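Local coordinates for drebrin (PDB 5Y1Z), which is a brain-enriched actin-binding protein whose N-terminal ADF-homology domain also binds another protein, and which probably helps organise the actin cytoskeleton, at residues G5-Y19 with S102-V114. Sequence-based numbering, arbitrary orientation.
Sequences GVSFSGHRLELLAAY and SHVAKVAEFFQGV
Phe8 and Phe110 lie flat on one another where the N-terminal arm of this ADF-homology domain packs against helix 104-110. The rings form an offset stack, planes 6° apart and centroids 4.0 Å apart, and the two side chains run past each other in opposite directions. With chi1 near 180° the Phe110 side chain extends away from its backbone N, carrying the ring out over Phe8 while its CB sits above the Phe8 face in a CH-pi contact. The far end of Phe110 slots toward helix 12-19: Leu16 CD2 meets Phe110 CE2 at 3.5 Å, and the Arg12 guanidinium turns a face to the edge of the Phe110 ring at CE1, the planes 79° apart. Arg12 NH2 also salt-bridges an acidic side chain on the chain of another protein. The axes of helix 12-19 and helix 104-110 come no closer than 12.8 Å, a gap bridged by these large side chains.

Earlier in the arm, Val6 drops its CB onto the face of the His103 ring, whose ND1 is hydrogen-bonded to Tyr36 of strand 31-36. Lys106 runs alongside Val6 CG1, and its NZ makes a weak hydrogen bond to Val6 O. At the other end Phe111, just past the helix and stacked on Tyr34, puts CD1 against Tyr19 CB, the two rings meeting obliquely. Beyond that contact the Tyr19 hydroxyl lies beside the backbone after Phe111, the centre of an inverse gamma turn, and Tyr19 OH donates to Gln112 O at 2.5 Å, approaching from 21° outside the carbonyl plane.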
# COMPACT_ATOMS: atom_id res chain seq x y z
N GLY A 5 -4.74 3.97 -2.08
CA GLY A 5 -4.40 3.37 -3.36
C GLY A 5 -5.56 2.55 -3.91
O GLY A 5 -6.72 2.72 -3.51
N VAL A 6 -5.24 1.64 -4.83
CA VAL A 6 -6.25 0.74 -5.37
C VAL A 6 -6.99 0.05 -4.23
O VAL A 6 -6.40 -0.36 -3.23
CB VAL A 6 -5.63 -0.26 -6.35
CG1 VAL A 6 -4.78 -1.28 -5.64
CG2 VAL A 6 -6.76 -0.95 -7.16
N SER A 7 -8.31 -0.00 -4.35
CA SER A 7 -9.16 -0.67 -3.39
C SER A 7 -9.92 -1.82 -4.05
O SER A 7 -10.36 -1.71 -5.20
CB SER A 7 -10.15 0.30 -2.79
OG SER A 7 -11.32 -0.39 -2.39
N PHE A 8 -10.06 -2.92 -3.34
CA PHE A 8 -10.89 -4.02 -3.82
C PHE A 8 -12.09 -4.28 -2.93
O PHE A 8 -12.66 -5.37 -2.98
CB PHE A 8 -10.07 -5.29 -3.96
CG PHE A 8 -8.76 -5.10 -4.67
CD1 PHE A 8 -8.68 -5.13 -6.04
CD2 PHE A 8 -7.60 -4.88 -3.95
CE1 PHE A 8 -7.45 -4.95 -6.67
CE2 PHE A 8 -6.38 -4.70 -4.59
CZ PHE A 8 -6.30 -4.73 -5.93
N SER A 9 -12.51 -3.31 -2.11
CA SER A 9 -13.54 -3.60 -1.12
C SER A 9 -14.92 -3.54 -1.75
O SER A 9 -15.63 -4.55 -1.83
CB SER A 9 -13.46 -2.61 0.04
OG SER A 9 -12.20 -2.68 0.65
N GLY A 10 -15.31 -2.36 -2.24
CA GLY A 10 -16.54 -2.27 -2.97
C GLY A 10 -16.39 -3.07 -4.24
O GLY A 10 -15.34 -3.04 -4.89
N HIS A 11 -17.41 -3.85 -4.56
CA HIS A 11 -17.43 -4.75 -5.72
C HIS A 11 -16.55 -5.97 -5.56
O HIS A 11 -16.20 -6.60 -6.56
CB HIS A 11 -16.99 -4.07 -7.03
CG HIS A 11 -17.72 -2.81 -7.36
ND1 HIS A 11 -17.31 -1.57 -6.92
CD2 HIS A 11 -18.82 -2.60 -8.12
CE1 HIS A 11 -18.13 -0.65 -7.38
NE2 HIS A 11 -19.06 -1.25 -8.11
N ARG A 12 -16.12 -6.32 -4.35
CA ARG A 12 -15.16 -7.40 -4.24
C ARG A 12 -15.71 -8.68 -4.87
O ARG A 12 -15.04 -9.35 -5.67
CB ARG A 12 -14.76 -7.65 -2.79
CG ARG A 12 -13.73 -8.76 -2.66
CD ARG A 12 -13.39 -9.01 -1.24
NE ARG A 12 -12.19 -8.26 -0.91
CZ ARG A 12 -11.00 -8.79 -0.73
NH1 ARG A 12 -10.82 -10.09 -0.82
NH2 ARG A 12 -9.98 -8.01 -0.44
N LEU A 13 -16.97 -9.00 -4.55
CA LEU A 13 -17.55 -10.25 -5.01
C LEU A 13 -17.60 -10.31 -6.53
O LEU A 13 -17.33 -11.37 -7.12
CB LEU A 13 -18.94 -10.43 -4.40
CG LEU A 13 -19.66 -11.73 -4.76
CD1 LEU A 13 -18.77 -12.84 -4.33
CD2 LEU A 13 -21.02 -11.84 -4.09
N GLU A 14 -17.93 -9.20 -7.18
CA GLU A 14 -17.96 -9.22 -8.64
C GLU A 14 -16.57 -9.44 -9.21
O GLU A 14 -16.39 -10.24 -10.15
CB GLU A 14 -18.58 -7.93 -9.19
N LEU A 15 -15.56 -8.77 -8.64
CA LEU A 15 -14.20 -8.92 -9.15
C LEU A 15 -13.73 -10.36 -9.05
O LEU A 15 -13.19 -10.93 -10.02
CB LEU A 15 -13.25 -8.00 -8.37
CG LEU A 15 -13.63 -6.54 -8.08
CD1 LEU A 15 -12.65 -5.93 -7.07
CD2 LEU A 15 -13.69 -5.72 -9.36
N LEU A 16 -13.92 -10.98 -7.88
CA LEU A 16 -13.44 -12.34 -7.75
C LEU A 16 -14.31 -13.33 -8.51
O LEU A 16 -13.80 -14.38 -8.91
CB LEU A 16 -13.35 -12.71 -6.28
CG LEU A 16 -12.17 -11.94 -5.69
CD1 LEU A 16 -12.10 -12.11 -4.16
CD2 LEU A 16 -10.85 -12.31 -6.36
N ALA A 17 -15.58 -13.01 -8.76
CA ALA A 17 -16.42 -13.91 -9.55
C ALA A 17 -15.97 -13.95 -11.00
O ALA A 17 -15.95 -15.02 -11.63
CB ALA A 17 -17.88 -13.47 -9.43
N ALA A 18 -15.61 -12.79 -11.57
CA ALA A 18 -15.07 -12.78 -12.92
C ALA A 18 -13.75 -13.54 -12.98
O ALA A 18 -13.53 -14.36 -13.88
CB ALA A 18 -14.87 -11.35 -13.39
N TYR A 19 -12.87 -13.28 -12.01
CA TYR A 19 -11.57 -13.93 -12.01
C TYR A 19 -11.71 -15.45 -11.85
O TYR A 19 -11.01 -16.22 -12.53
CB TYR A 19 -10.73 -13.33 -10.89
CG TYR A 19 -9.58 -14.16 -10.38
CD1 TYR A 19 -8.37 -14.18 -11.06
CD2 TYR A 19 -9.71 -14.88 -9.21
CE1 TYR A 19 -7.31 -14.92 -10.58
CE2 TYR A 19 -8.66 -15.61 -8.71
CZ TYR A 19 -7.46 -15.63 -9.40
OH TYR A 19 -6.42 -16.37 -8.89
N SER A 102 1.82 2.53 -9.38
CA SER A 102 2.08 1.94 -8.08
C SER A 102 1.00 0.97 -7.63
O SER A 102 1.16 0.35 -6.57
CB SER A 102 2.28 3.06 -7.06
OG SER A 102 1.09 3.81 -6.90
N HIS A 103 -0.11 0.84 -8.37
CA HIS A 103 -1.15 -0.14 -8.04
C HIS A 103 -0.95 -1.50 -8.71
O HIS A 103 -1.46 -2.50 -8.20
CB HIS A 103 -2.54 0.38 -8.46
CG HIS A 103 -2.88 1.72 -7.91
ND1 HIS A 103 -3.87 2.52 -8.45
CD2 HIS A 103 -2.36 2.41 -6.86
CE1 HIS A 103 -3.94 3.65 -7.76
NE2 HIS A 103 -3.04 3.61 -6.79
N VAL A 104 -0.20 -1.55 -9.82
CA VAL A 104 -0.19 -2.74 -10.65
C VAL A 104 0.15 -3.98 -9.82
O VAL A 104 -0.56 -4.99 -9.86
CB VAL A 104 0.79 -2.56 -11.82
CG1 VAL A 104 0.91 -3.84 -12.63
CG2 VAL A 104 0.35 -1.39 -12.69
N ALA A 105 1.22 -3.89 -9.02
CA ALA A 105 1.65 -5.04 -8.23
C ALA A 105 0.56 -5.51 -7.28
O ALA A 105 0.37 -6.72 -7.08
CB ALA A 105 2.90 -4.68 -7.44
N LYS A 106 -0.15 -4.58 -6.65
CA LYS A 106 -1.25 -4.92 -5.77
C LYS A 106 -2.40 -5.59 -6.53
O LYS A 106 -3.02 -6.53 -6.02
CB LYS A 106 -1.68 -3.64 -5.05
CG LYS A 106 -2.38 -3.79 -3.74
CD LYS A 106 -2.22 -2.50 -3.00
CE LYS A 106 -3.46 -2.12 -2.23
NZ LYS A 106 -3.40 -0.65 -1.91
N VAL A 107 -2.67 -5.15 -7.77
CA VAL A 107 -3.67 -5.84 -8.59
C VAL A 107 -3.23 -7.26 -8.93
O VAL A 107 -4.02 -8.21 -8.85
CB VAL A 107 -3.96 -5.02 -9.87
CG1 VAL A 107 -4.74 -5.88 -10.87
CG2 VAL A 107 -4.75 -3.76 -9.53
N ALA A 108 -1.96 -7.45 -9.32
CA ALA A 108 -1.48 -8.79 -9.61
C ALA A 108 -1.53 -9.66 -8.37
O ALA A 108 -1.77 -10.88 -8.46
CB ALA A 108 -0.05 -8.75 -10.15
N GLU A 109 -1.33 -9.06 -7.21
CA GLU A 109 -1.40 -9.85 -5.99
C GLU A 109 -2.84 -10.22 -5.68
O GLU A 109 -3.09 -11.29 -5.11
CB GLU A 109 -0.80 -9.05 -4.83
CG GLU A 109 -0.57 -9.84 -3.60
CD GLU A 109 0.42 -10.95 -3.82
OE1 GLU A 109 1.21 -10.85 -4.78
OE2 GLU A 109 0.43 -11.92 -3.03
N PHE A 110 -3.78 -9.37 -6.09
CA PHE A 110 -5.18 -9.66 -5.82
C PHE A 110 -5.67 -10.82 -6.67
O PHE A 110 -6.31 -11.75 -6.16
CB PHE A 110 -6.02 -8.40 -6.03
CG PHE A 110 -7.47 -8.58 -5.70
CD1 PHE A 110 -7.92 -8.44 -4.38
CD2 PHE A 110 -8.41 -8.83 -6.69
CE1 PHE A 110 -9.25 -8.61 -4.05
CE2 PHE A 110 -9.75 -8.99 -6.36
CZ PHE A 110 -10.16 -8.87 -5.03
N PHE A 111 -5.33 -10.81 -7.96
CA PHE A 111 -5.76 -11.87 -8.88
C PHE A 111 -4.68 -12.95 -8.99
O PHE A 111 -4.03 -13.10 -10.02
CB PHE A 111 -6.11 -11.29 -10.24
CG PHE A 111 -7.20 -10.27 -10.20
CD1 PHE A 111 -8.52 -10.67 -9.95
CD2 PHE A 111 -6.95 -8.94 -10.49
CE1 PHE A 111 -9.55 -9.75 -9.93
CE2 PHE A 111 -7.98 -8.01 -10.47
CZ PHE A 111 -9.29 -8.42 -10.19
N GLN A 112 -4.56 -13.74 -7.92
CA GLN A 112 -3.43 -14.65 -7.73
C GLN A 112 -3.15 -15.47 -8.99
O GLN A 112 -4.06 -15.89 -9.70
CB GLN A 112 -3.69 -15.61 -6.58
CG GLN A 112 -3.66 -14.97 -5.24
CD GLN A 112 -2.26 -14.79 -4.70
OE1 GLN A 112 -1.63 -15.75 -4.26
NE2 GLN A 112 -1.77 -13.56 -4.73
N GLY A 113 -1.86 -15.65 -9.28
CA GLY A 113 -1.47 -16.50 -10.38
C GLY A 113 -1.14 -15.79 -11.67
O GLY A 113 -1.14 -16.44 -12.72
N VAL A 114 -0.88 -14.49 -11.64
CA VAL A 114 -0.47 -13.79 -12.85
C VAL A 114 0.87 -14.33 -13.30
O VAL A 114 1.85 -14.35 -12.53
CB VAL A 114 -0.40 -12.28 -12.60
CG1 VAL A 114 0.31 -11.60 -13.73
CG2 VAL A 114 -1.80 -11.72 -12.45